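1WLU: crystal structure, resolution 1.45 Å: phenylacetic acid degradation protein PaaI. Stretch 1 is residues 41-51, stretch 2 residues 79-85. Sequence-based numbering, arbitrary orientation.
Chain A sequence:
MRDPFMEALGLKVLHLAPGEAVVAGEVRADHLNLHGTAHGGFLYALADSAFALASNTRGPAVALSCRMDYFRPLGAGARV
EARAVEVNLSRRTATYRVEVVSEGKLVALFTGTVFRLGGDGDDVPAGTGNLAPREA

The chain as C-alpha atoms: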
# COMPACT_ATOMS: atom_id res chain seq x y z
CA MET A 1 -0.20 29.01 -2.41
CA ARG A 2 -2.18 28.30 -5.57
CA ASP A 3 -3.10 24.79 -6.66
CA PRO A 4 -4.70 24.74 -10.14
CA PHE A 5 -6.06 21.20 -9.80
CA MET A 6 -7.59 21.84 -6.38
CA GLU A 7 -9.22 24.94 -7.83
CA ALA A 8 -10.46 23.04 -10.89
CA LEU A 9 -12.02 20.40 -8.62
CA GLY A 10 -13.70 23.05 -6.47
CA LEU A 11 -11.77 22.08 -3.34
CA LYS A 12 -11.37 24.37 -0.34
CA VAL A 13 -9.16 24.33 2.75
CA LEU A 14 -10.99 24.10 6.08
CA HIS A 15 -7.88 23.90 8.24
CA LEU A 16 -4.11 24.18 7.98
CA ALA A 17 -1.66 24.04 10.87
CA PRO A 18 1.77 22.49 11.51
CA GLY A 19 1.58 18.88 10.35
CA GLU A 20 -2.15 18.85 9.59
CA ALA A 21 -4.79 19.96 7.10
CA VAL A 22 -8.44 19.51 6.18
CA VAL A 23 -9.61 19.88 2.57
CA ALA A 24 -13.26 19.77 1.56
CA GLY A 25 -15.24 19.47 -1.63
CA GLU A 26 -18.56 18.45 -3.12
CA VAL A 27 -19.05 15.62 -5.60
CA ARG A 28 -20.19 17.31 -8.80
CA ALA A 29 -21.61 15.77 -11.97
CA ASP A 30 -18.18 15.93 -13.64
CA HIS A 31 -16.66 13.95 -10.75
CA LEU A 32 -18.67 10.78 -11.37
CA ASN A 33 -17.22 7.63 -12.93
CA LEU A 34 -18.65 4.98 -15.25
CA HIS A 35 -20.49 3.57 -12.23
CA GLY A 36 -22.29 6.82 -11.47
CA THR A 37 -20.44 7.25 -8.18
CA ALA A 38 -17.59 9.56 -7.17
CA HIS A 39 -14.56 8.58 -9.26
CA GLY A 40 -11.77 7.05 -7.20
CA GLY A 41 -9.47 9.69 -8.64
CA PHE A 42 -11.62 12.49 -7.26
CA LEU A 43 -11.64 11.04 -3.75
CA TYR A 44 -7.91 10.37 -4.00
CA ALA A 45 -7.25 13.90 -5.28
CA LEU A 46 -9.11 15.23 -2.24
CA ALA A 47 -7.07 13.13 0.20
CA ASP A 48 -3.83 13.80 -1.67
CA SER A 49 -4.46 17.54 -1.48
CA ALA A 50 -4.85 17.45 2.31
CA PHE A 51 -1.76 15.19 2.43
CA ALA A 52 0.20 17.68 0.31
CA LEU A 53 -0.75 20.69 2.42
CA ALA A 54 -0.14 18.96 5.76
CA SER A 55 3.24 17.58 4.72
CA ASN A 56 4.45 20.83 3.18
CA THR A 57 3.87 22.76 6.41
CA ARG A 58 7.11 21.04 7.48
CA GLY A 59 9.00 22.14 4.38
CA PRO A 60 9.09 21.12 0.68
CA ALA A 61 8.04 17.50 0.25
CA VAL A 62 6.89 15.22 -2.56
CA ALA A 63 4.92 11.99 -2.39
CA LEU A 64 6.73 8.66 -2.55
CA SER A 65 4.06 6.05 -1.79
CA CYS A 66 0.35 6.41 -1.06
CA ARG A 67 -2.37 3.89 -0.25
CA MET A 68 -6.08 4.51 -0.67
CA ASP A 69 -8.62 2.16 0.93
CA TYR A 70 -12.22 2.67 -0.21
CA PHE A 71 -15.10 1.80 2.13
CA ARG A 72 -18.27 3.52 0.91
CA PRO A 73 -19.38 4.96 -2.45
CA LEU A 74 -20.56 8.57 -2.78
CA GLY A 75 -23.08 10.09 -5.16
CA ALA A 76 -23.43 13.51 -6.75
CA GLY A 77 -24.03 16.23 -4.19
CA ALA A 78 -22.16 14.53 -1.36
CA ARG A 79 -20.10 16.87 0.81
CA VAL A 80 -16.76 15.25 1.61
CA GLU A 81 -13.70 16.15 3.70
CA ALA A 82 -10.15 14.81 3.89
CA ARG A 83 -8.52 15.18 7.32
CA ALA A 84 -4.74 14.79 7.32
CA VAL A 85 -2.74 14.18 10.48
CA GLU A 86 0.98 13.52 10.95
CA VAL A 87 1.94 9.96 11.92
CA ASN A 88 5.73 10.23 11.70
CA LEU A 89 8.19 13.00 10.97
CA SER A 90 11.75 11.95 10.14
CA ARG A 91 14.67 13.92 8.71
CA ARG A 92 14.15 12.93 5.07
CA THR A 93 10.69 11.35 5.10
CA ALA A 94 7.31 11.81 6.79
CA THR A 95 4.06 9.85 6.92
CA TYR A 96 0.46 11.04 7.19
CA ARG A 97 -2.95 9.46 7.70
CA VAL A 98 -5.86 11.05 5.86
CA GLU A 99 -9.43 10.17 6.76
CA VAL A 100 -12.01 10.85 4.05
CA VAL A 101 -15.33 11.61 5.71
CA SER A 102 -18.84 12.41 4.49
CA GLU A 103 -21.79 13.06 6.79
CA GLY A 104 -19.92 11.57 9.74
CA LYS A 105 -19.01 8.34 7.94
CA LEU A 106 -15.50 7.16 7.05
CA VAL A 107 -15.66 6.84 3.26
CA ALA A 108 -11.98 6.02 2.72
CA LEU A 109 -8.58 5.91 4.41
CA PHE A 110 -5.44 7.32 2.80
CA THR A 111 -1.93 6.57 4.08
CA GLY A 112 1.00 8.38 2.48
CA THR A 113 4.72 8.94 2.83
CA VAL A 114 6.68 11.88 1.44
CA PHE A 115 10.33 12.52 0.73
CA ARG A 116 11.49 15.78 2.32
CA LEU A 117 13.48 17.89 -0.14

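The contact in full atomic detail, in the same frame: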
# COMPACT_ATOMS: atom_id res chain seq x y z
N GLY A 41 -10.47 8.66 -8.45
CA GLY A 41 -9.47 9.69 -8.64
C GLY A 41 -9.86 11.00 -7.99
O GLY A 41 -9.00 11.79 -7.60
N PHE A 42 -11.17 11.26 -7.90
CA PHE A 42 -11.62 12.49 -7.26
C PHE A 42 -11.40 12.38 -5.76
O PHE A 42 -10.89 13.30 -5.13
CB PHE A 42 -13.10 12.75 -7.55
CG PHE A 42 -13.65 13.92 -6.79
CD1 PHE A 42 -13.32 15.22 -7.15
CD2 PHE A 42 -14.45 13.72 -5.67
CE1 PHE A 42 -13.78 16.31 -6.40
CE2 PHE A 42 -14.91 14.79 -4.91
CZ PHE A 42 -14.57 16.09 -5.28
N LEU A 43 -11.80 11.25 -5.19
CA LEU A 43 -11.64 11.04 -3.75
C LEU A 43 -10.16 11.02 -3.40
O LEU A 43 -9.75 11.57 -2.38
CB LEU A 43 -12.32 9.74 -3.32
CG LEU A 43 -13.83 9.72 -3.53
CD1 LEU A 43 -14.39 8.38 -3.09
CD2 LEU A 43 -14.48 10.86 -2.74
N TYR A 44 -9.34 10.40 -4.25
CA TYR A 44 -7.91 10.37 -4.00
C TYR A 44 -7.33 11.78 -4.10
O TYR A 44 -6.52 12.17 -3.26
CB TYR A 44 -7.21 9.44 -5.00
CG TYR A 44 -5.70 9.37 -4.81
CD1 TYR A 44 -4.86 10.35 -5.34
CD2 TYR A 44 -5.13 8.33 -4.08
CE1 TYR A 44 -3.48 10.29 -5.15
CE2 TYR A 44 -3.76 8.26 -3.89
CZ TYR A 44 -2.94 9.23 -4.43
OH TYR A 44 -1.58 9.15 -4.24
N ALA A 45 -7.75 12.54 -5.11
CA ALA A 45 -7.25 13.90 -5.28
C ALA A 45 -7.53 14.72 -4.03
O ALA A 45 -6.71 15.53 -3.60
CB ALA A 45 -7.88 14.55 -6.50
N LEU A 46 -8.71 14.52 -3.45
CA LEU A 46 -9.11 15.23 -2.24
C LEU A 46 -8.16 14.87 -1.10
O LEU A 46 -7.61 15.75 -0.44
CB LEU A 46 -10.54 14.85 -1.86
CG LEU A 46 -11.10 15.48 -0.59
CD1 LEU A 46 -11.36 16.96 -0.82
CD2 LEU A 46 -12.40 14.78 -0.21
N ALA A 47 -7.96 13.58 -0.87
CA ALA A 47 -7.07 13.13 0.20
C ALA A 47 -5.64 13.57 -0.05
O ALA A 47 -4.95 14.03 0.86
CB ALA A 47 -7.14 11.61 0.32
N ASP A 48 -5.18 13.42 -1.29
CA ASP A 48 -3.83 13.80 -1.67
C ASP A 48 -3.58 15.28 -1.44
O ASP A 48 -2.47 15.68 -1.08
CB ASP A 48 -3.58 13.45 -3.13
CG ASP A 48 -2.14 13.66 -3.54
OD1 ASP A 48 -1.27 12.96 -3.00
OD2 ASP A 48 -1.89 14.54 -4.39
N SER A 49 -4.60 16.10 -1.67
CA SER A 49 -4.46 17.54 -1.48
C SER A 49 -4.25 17.87 -0.00
O SER A 49 -3.42 18.72 0.33
CB SER A 49 -5.69 18.27 -2.03
OG SER A 49 -5.78 18.12 -3.44
N ALA A 50 -5.00 17.22 0.88
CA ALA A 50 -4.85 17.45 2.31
C ALA A 50 -3.47 16.96 2.74
O ALA A 50 -2.79 17.59 3.55
CB ALA A 50 -5.94 16.71 3.08
N PHE A 51 -3.06 15.82 2.18
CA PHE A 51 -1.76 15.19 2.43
C PHE A 51 -0.64 16.15 2.01
O PHE A 51 0.32 16.36 2.76
CB PHE A 51 -1.72 13.89 1.61
CG PHE A 51 -0.36 13.26 1.46
CD1 PHE A 51 0.34 12.80 2.57
CD2 PHE A 51 0.16 13.04 0.20
CE1 PHE A 51 1.54 12.11 2.41
CE2 PHE A 51 1.37 12.36 0.03
CZ PHE A 51 2.05 11.89 1.14
N ARG A 79 -21.10 15.96 0.27
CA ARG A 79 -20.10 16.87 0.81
C ARG A 79 -19.07 15.95 1.46
O ARG A 79 -19.41 15.11 2.30
CB ARG A 79 -20.71 17.78 1.87
CG ARG A 79 -21.66 18.84 1.33
CD ARG A 79 -20.90 19.92 0.57
NE ARG A 79 -21.75 21.06 0.24
CZ ARG A 79 -21.32 22.17 -0.36
NH1 ARG A 79 -20.04 22.29 -0.69
NH2 ARG A 79 -22.17 23.16 -0.62
N VAL A 80 -17.81 16.10 1.08
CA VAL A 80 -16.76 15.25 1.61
C VAL A 80 -15.55 16.05 2.10
O VAL A 80 -15.26 17.12 1.58
CB VAL A 80 -16.33 14.22 0.54
CG1 VAL A 80 -15.78 14.95 -0.68
CG2 VAL A 80 -15.31 13.25 1.10
N GLU A 81 -14.88 15.52 3.11
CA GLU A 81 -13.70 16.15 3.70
C GLU A 81 -12.56 15.15 3.82
O GLU A 81 -12.79 13.95 4.00
CB GLU A 81 -14.01 16.66 5.11
CG GLU A 81 -14.80 17.94 5.19
CD GLU A 81 -15.18 18.27 6.63
OE1 GLU A 81 -14.46 17.81 7.55
OE2 GLU A 81 -16.18 18.98 6.83
N ALA A 82 -11.33 15.64 3.73
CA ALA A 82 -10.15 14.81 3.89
C ALA A 82 -9.36 15.45 5.04
O ALA A 82 -8.93 16.61 4.94
CB ALA A 82 -9.32 14.80 2.62
N ARG A 83 -9.21 14.70 6.12
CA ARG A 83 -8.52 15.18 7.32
C ARG A 83 -7.16 14.51 7.46
O ARG A 83 -7.07 13.32 7.75
CB ARG A 83 -9.38 14.87 8.54
CG ARG A 83 -10.80 15.40 8.41
CD ARG A 83 -11.72 14.80 9.45
NE ARG A 83 -13.08 15.32 9.31
CZ ARG A 83 -14.11 14.91 10.05
NH1 ARG A 83 -13.93 13.99 10.98
NH2 ARG A 83 -15.31 15.45 9.86
N ALA A 84 -6.10 15.30 7.25
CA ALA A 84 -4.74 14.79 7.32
C ALA A 84 -4.06 15.08 8.65
O ALA A 84 -4.09 16.21 9.14
CB ALA A 84 -3.91 15.37 6.17
N VAL A 85 -3.46 14.05 9.23
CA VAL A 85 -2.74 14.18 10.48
C VAL A 85 -1.37 13.51 10.32
O VAL A 85 -1.22 12.55 9.56
CB VAL A 85 -3.48 13.51 11.66
CG1 VAL A 85 -4.85 14.15 11.84
CG2 VAL A 85 -3.61 12.01 11.43

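This is an apolar side-chain packing of helix on strand, in which a buried helix lies close against one face of a strand through alanine, leucine and valine side chains, with no hydrogen bond or salt bridge crossing between them. The helix segment 41-51 and the strand segment 79-85 run in broadly the same direction, their axes 35° apart and only 7.4 Å from each other at closest approach.

The strand supplies its half by simple alternation. Val80, Ala82 and Ala84 point toward the helix, while Glu81 and Arg83 point away, which keeps their charges off the apolar face; there they form a salt bridge, Arg83 NE to Glu81 OE1 at 3.3 Å. The helix answers with Leu46 and Ala50, one turn apart and both directed toward the strand.

Small residues occupy the place where the backbones come nearest. Ala82 CB sits 3.7 Å from Ala47 CA and 3.6 Å from Leu46 O, resting directly on the helix backbone; a methyl fills this space, and the CA atoms of Ala47 and Ala82 are 5.1 Å apart. The pattern repeats a turn later: Ala84 CB lies 3.6 Å from Ala50 O, and Ala50 CB is 3.9 Å from both Ala82 CB and Ala84 CB. These carbonyl contacts are packing, since a methyl offers no polar hydrogen.

Toward the start of the strand, larger side chains fill the space. Leu46, with chi1 t and chi2 p, brings CD2 to 3.4 Å from Val80 CG1, and its CG packs 3.7 Å from Ala82 CB. Phe42 starts sideways, but its ring reaches nearer, placing CE2 4.3 Å from Val80 CG1.

The two stretches bury 332 Å² in total. The rule is economical: alanine where backbones approach, branched and aromatic side chains where more space must be filled.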